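Local atomic coordinates of 3-hydroxyisobutyrate dehydrogenase (Thermus thermophilus, PDB entry 2CVZ), a protein that probably catalyses the NADP-dependent oxidation of 3-hydroxyisobutyrate, a step of valine catabolism, and binds NADPH. Residues Leu197-Ile200 against Asn201-Gly205; Val259-Met262 against Ala263-Leu267. One frame throughout, in Å; residues are numbered along the deposited sequence.

Contact 1 (Leu197-Ile200 against Asn201-Gly205); sequences LEVI and NASSG
The C-terminal end of helix 193-200 is closed by a type I beta turn from I200 to S203, and the carbonyls of L197, V199 and I200 are taken up by the amides of N201, A202 and S203. N201 N keeps alpha-helical spacing, bonding L197 O at 2.8 Å with an N-H...O angle of 160°. Two further bonds span only three residues, as the chain tightens into the turn: A202 N to V199 O, 2.9 Å, and S203 N to I200 O, also 2.9 Å. In the second of these the donor stands well above the carbonyl plane, 69° out of it. V199 O is gripped twice, because S203 OG donates to it at 2.8 Å from the face opposite the one used by A202 N. With chi1 at -54°, OG of S203 is turned back beside its own backbone N, which brings the hydroxyl to V199 O. This loop leads from helix 193-200 into helix 208-212 of the all-helical part of the enzyme, and the N201 side chain spans the two. CG of N201 stands beside its own backbone N and comes within 3.3 Å of L197 O, while ND2 lies 4.0 Å from CB of L197, and OD1 accepts a hydrogen bond from OG1 of T210. With an alanine here the backbone bond to L197 O remains, but T210 OG1 would probably lose this partner and the turn its side-chain tie to helix 208-212. Beyond the turn, CG2 of I200 packs on C of G205 at 3.8 Å. A second subunit meets the same region: its S117 hydrogen-bonds S203 OG, and N168 of that subunit binds both S204 OG and G205 N.

Contact 2 (Val259-Met262 against Ala263-Leu267); sequences VYEM and AKREL
E261 and R265, one turn apart on helix 251-267 of the C-terminal helical region, form an i to i+4 salt bridge. The backbone bonds come first: A263 N to V259 O, K264 N to Y260 O, R265 N to E261 O and E266 N to M262 O all follow alpha-helical spacing, the first at 3.1 Å and the other three each at 2.9 Å. Among the charged groups, E261 OE1 receives R265 NE at 2.7 Å on its anti side, and NH2 of R265 adds a weak bond at 3.1 Å. OE1 lies near the guanidinium plane, at its edge, although the carboxylate is turned 68° against it. E261 reaches this edge by a bend at chi2 (72°). Its other oxygen, OE2, is salt-bridged to R257, while NH1 of R265 pairs with E246 of a third subunit. In the apolar contacts, selenomethionine M262 packs on M262 of a fourth subunit, and A263 lies against A276 of helix 276-284. A water also bridges the charged groups: it donates to E261 OE1 at 2.6 Å and accepts from K264 NZ at 2.6 Å.

In the fold
Both contacts lie in the C-terminal helical part, contact 1 at the end of helix 193-200 and in the following loop, contact 2 within helix 251-267; their centres are about 27 Å apart and their nearest atoms about 13 Å. Each is mostly buried, and each borders other subunits. Contact 1 is the end of a helix: its bonds are between uncharged groups, backbone carbonyls with amides and one serine hydroxyl, and the chain departs from helical spacing as it turns. Contact 2 runs on through the last turns of a longer helix, keeps regular spacing, and adds charge pairing and a water. Contact 1 faces the second subunit, whereas contact 2 chiefly meets the third and fourth.

Contact 1 (Leu197-Ile200 against Asn201-Gly205)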
loop_
_atom_site.group_PDB
_atom_site.type_symbol
_atom_site.label_atom_id
_atom_site.label_comp_id
_atom_site.label_asym_id
_atom_site.label_seq_id
_atom_site.Cartn_x
_atom_site.Cartn_y
_atom_site.Cartn_z
ATOM N N LEU C 197 14.302 -19.437 -7.907
ATOM C CA LEU C 197 13.174 -19.635 -8.808
ATOM C C LEU C 197 12.900 -21.114 -9.042
ATOM O O LEU C 197 11.747 -21.515 -9.212
ATOM C CB LEU C 197 13.419 -18.921 -10.140
ATOM C CG LEU C 197 13.148 -17.415 -10.058
ATOM C CD1 LEU C 197 13.578 -16.715 -11.336
ATOM C CD2 LEU C 197 11.657 -17.201 -9.801
ATOM N N GLU C 198 13.951 -21.928 -9.046
ATOM C CA GLU C 198 13.757 -23.358 -9.242
ATOM C C GLU C 198 12.891 -23.874 -8.095
ATOM O O GLU C 198 11.970 -24.659 -8.305
ATOM C CB GLU C 198 15.098 -24.099 -9.248
ATOM C CG GLU C 198 15.005 -25.518 -9.803
ATOM C CD GLU C 198 16.294 -26.303 -9.648
ATOM O OE1 GLU C 198 17.381 -25.690 -9.719
ATOM O OE2 GLU C 198 16.216 -27.539 -9.470
ATOM N N VAL C 199 13.188 -23.419 -6.881
ATOM C CA VAL C 199 12.432 -23.844 -5.706
ATOM C C VAL C 199 11.006 -23.295 -5.748
ATOM O O VAL C 199 10.038 -24.040 -5.587
ATOM C CB VAL C 199 13.119 -23.378 -4.397
ATOM C CG1 VAL C 199 12.243 -23.720 -3.190
ATOM C CG2 VAL C 199 14.482 -24.044 -4.261
ATOM N N ILE C 200 10.879 -21.992 -5.972
ATOM C CA ILE C 200 9.566 -21.360 -6.034
ATOM C C ILE C 200 8.674 -22.000 -7.091
ATOM O O ILE C 200 7.493 -22.230 -6.849
ATOM C CB ILE C 200 9.692 -19.850 -6.327
ATOM C CG1 ILE C 200 10.377 -19.157 -5.150
ATOM C CG2 ILE C 200 8.311 -19.236 -6.572
ATOM C CD1 ILE C 200 10.799 -17.723 -5.444
ATOM N N ASN C 201 9.238 -22.294 -8.258
ATOM C CA ASN C 201 8.457 -22.898 -9.326
ATOM C C ASN C 201 8.074 -24.350 -9.046
ATOM O O ASN C 201 7.317 -24.957 -9.799
ATOM C CB ASN C 201 9.194 -22.762 -10.660
ATOM C CG ASN C 201 9.161 -21.337 -11.185
ATOM O OD1 ASN C 201 8.138 -20.662 -11.083
ATOM N ND2 ASN C 201 10.269 -20.877 -11.754
ATOM N N ALA C 202 8.585 -24.894 -7.950
ATOM C CA ALA C 202 8.259 -26.256 -7.548
ATOM C C ALA C 202 7.440 -26.178 -6.260
ATOM O O ALA C 202 7.084 -27.200 -5.667
ATOM C CB ALA C 202 9.538 -27.058 -7.310
ATOM N N SER C 203 7.129 -24.954 -5.839
ATOM C CA SER C 203 6.383 -24.738 -4.606
ATOM C C SER C 203 5.097 -23.926 -4.767
ATOM O O SER C 203 4.709 -23.569 -5.876
ATOM C CB SER C 203 7.296 -24.072 -3.577
ATOM O OG SER C 203 8.482 -24.833 -3.416
ATOM N N SER C 204 4.455 -23.626 -3.640
ATOM C CA SER C 204 3.186 -22.901 -3.628
ATOM C C SER C 204 3.202 -21.464 -4.142
ATOM O O SER C 204 2.162 -20.935 -4.533
ATOM C CB SER C 204 2.604 -22.915 -2.214
ATOM O OG SER C 204 3.441 -22.210 -1.315
ATOM N N GLY C 205 4.370 -20.832 -4.142
ATOM C CA GLY C 205 4.455 -19.453 -4.600
ATOM C C GLY C 205 4.575 -19.266 -6.102
ATOM O O GLY C 205 4.618 -18.137 -6.585
#

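Contact 2 (Val259-Met262 against Ala263-Leu267)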
loop_
_atom_site.group_PDB
_atom_site.type_symbol
_atom_site.label_atom_id
_atom_site.label_comp_id
_atom_site.label_asym_id
_atom_site.label_seq_id
_atom_site.Cartn_x
_atom_site.Cartn_y
_atom_site.Cartn_z
ATOM N N VAL C 259 2.186 1.305 -8.606
ATOM C CA VAL C 259 3.591 0.944 -8.779
ATOM C C VAL C 259 3.956 0.782 -10.255
ATOM O O VAL C 259 5.048 1.174 -10.672
ATOM C CB VAL C 259 3.973 -0.342 -7.985
ATOM C CG1 VAL C 259 3.673 -0.135 -6.501
ATOM C CG2 VAL C 259 3.237 -1.557 -8.530
ATOM N N TYR C 260 3.056 0.218 -11.058
ATOM C CA TYR C 260 3.355 0.078 -12.480
ATOM C C TYR C 260 3.337 1.440 -13.161
ATOM O O TYR C 260 4.014 1.640 -14.168
ATOM C CB TYR C 260 2.375 -0.889 -13.157
ATOM C CG TYR C 260 2.818 -2.332 -13.026
ATOM C CD1 TYR C 260 3.712 -2.894 -13.941
ATOM C CD2 TYR C 260 2.395 -3.115 -11.954
ATOM C CE1 TYR C 260 4.174 -4.202 -13.787
ATOM C CE2 TYR C 260 2.852 -4.421 -11.790
ATOM C CZ TYR C 260 3.740 -4.956 -12.711
ATOM O OH TYR C 260 4.191 -6.241 -12.547
ATOM N N GLU C 261 2.563 2.381 -12.619
ATOM C CA GLU C 261 2.540 3.725 -13.191
ATOM C C GLU C 261 3.930 4.316 -12.969
ATOM O O GLU C 261 4.474 4.989 -13.844
ATOM C CB GLU C 261 1.496 4.609 -12.502
ATOM C CG GLU C 261 1.447 6.037 -13.065
ATOM C CD GLU C 261 0.837 6.113 -14.458
ATOM O OE1 GLU C 261 1.342 6.891 -15.294
ATOM O OE2 GLU C 261 -0.160 5.409 -14.718
HETATM N N MSE C 262 4.495 4.059 -11.792
HETATM C CA MSE C 262 5.833 4.546 -11.457
HETATM C C MSE C 262 6.830 3.990 -12.463
HETATM O O MSE C 262 7.678 4.713 -12.987
HETATM C CB MSE C 262 6.256 4.077 -10.065
HETATM C CG MSE C 262 5.406 4.583 -8.921
HETATM SE SE MSE C 262 6.021 3.787 -7.281
HETATM C CE MSE C 262 4.614 4.438 -6.097
ATOM N N ALA C 263 6.739 2.689 -12.711
ATOM C CA ALA C 263 7.641 2.054 -13.658
ATOM C C ALA C 263 7.503 2.707 -15.031
ATOM O O ALA C 263 8.502 3.002 -15.688
ATOM C CB ALA C 263 7.341 0.559 -13.745
ATOM N N LYS C 264 6.265 2.945 -15.454
ATOM C CA LYS C 264 6.007 3.552 -16.752
ATOM C C LYS C 264 6.608 4.949 -16.847
ATOM O O LYS C 264 7.164 5.328 -17.877
ATOM C CB LYS C 264 4.498 3.629 -17.010
ATOM C CG LYS C 264 4.127 4.318 -18.317
ATOM C CD LYS C 264 2.635 4.610 -18.378
ATOM C CE LYS C 264 2.282 5.425 -19.609
ATOM N NZ LYS C 264 0.848 5.842 -19.607
ATOM N N ARG C 265 6.493 5.715 -15.768
ATOM C CA ARG C 265 7.018 7.074 -15.753
ATOM C C ARG C 265 8.539 7.088 -15.750
ATOM O O ARG C 265 9.158 8.006 -16.285
ATOM C CB ARG C 265 6.493 7.822 -14.527
ATOM C CG ARG C 265 4.974 7.806 -14.412
ATOM C CD ARG C 265 4.349 9.158 -14.696
ATOM N NE ARG C 265 2.890 9.073 -14.746
ATOM C CZ ARG C 265 2.078 10.122 -14.831
ATOM N NH1 ARG C 265 2.577 11.349 -14.865
ATOM N NH2 ARG C 265 0.767 9.946 -14.920
ATOM N N GLU C 266 9.140 6.062 -15.156
ATOM C CA GLU C 266 10.594 5.974 -15.068
ATOM C C GLU C 266 11.275 5.319 -16.264
ATOM O O GLU C 266 12.367 5.733 -16.659
ATOM C CB GLU C 266 10.991 5.218 -13.798
ATOM C CG GLU C 266 10.695 5.973 -12.513
ATOM C CD GLU C 266 11.632 7.146 -12.303
ATOM O OE1 GLU C 266 11.348 7.983 -11.418
ATOM O OE2 GLU C 266 12.656 7.226 -13.017
ATOM N N LEU C 267 10.632 4.311 -16.843
ATOM C CA LEU C 267 11.216 3.580 -17.964
ATOM C C LEU C 267 10.612 3.879 -19.328
ATOM O O LEU C 267 11.197 3.532 -20.358
ATOM C CB LEU C 267 11.114 2.080 -17.699
ATOM C CG LEU C 267 11.657 1.592 -16.357
ATOM C CD1 LEU C 267 11.320 0.127 -16.191
ATOM C CD2 LEU C 267 13.162 1.817 -16.286
HETATM O O HOH W 1 1.126 7.646 -17.743
#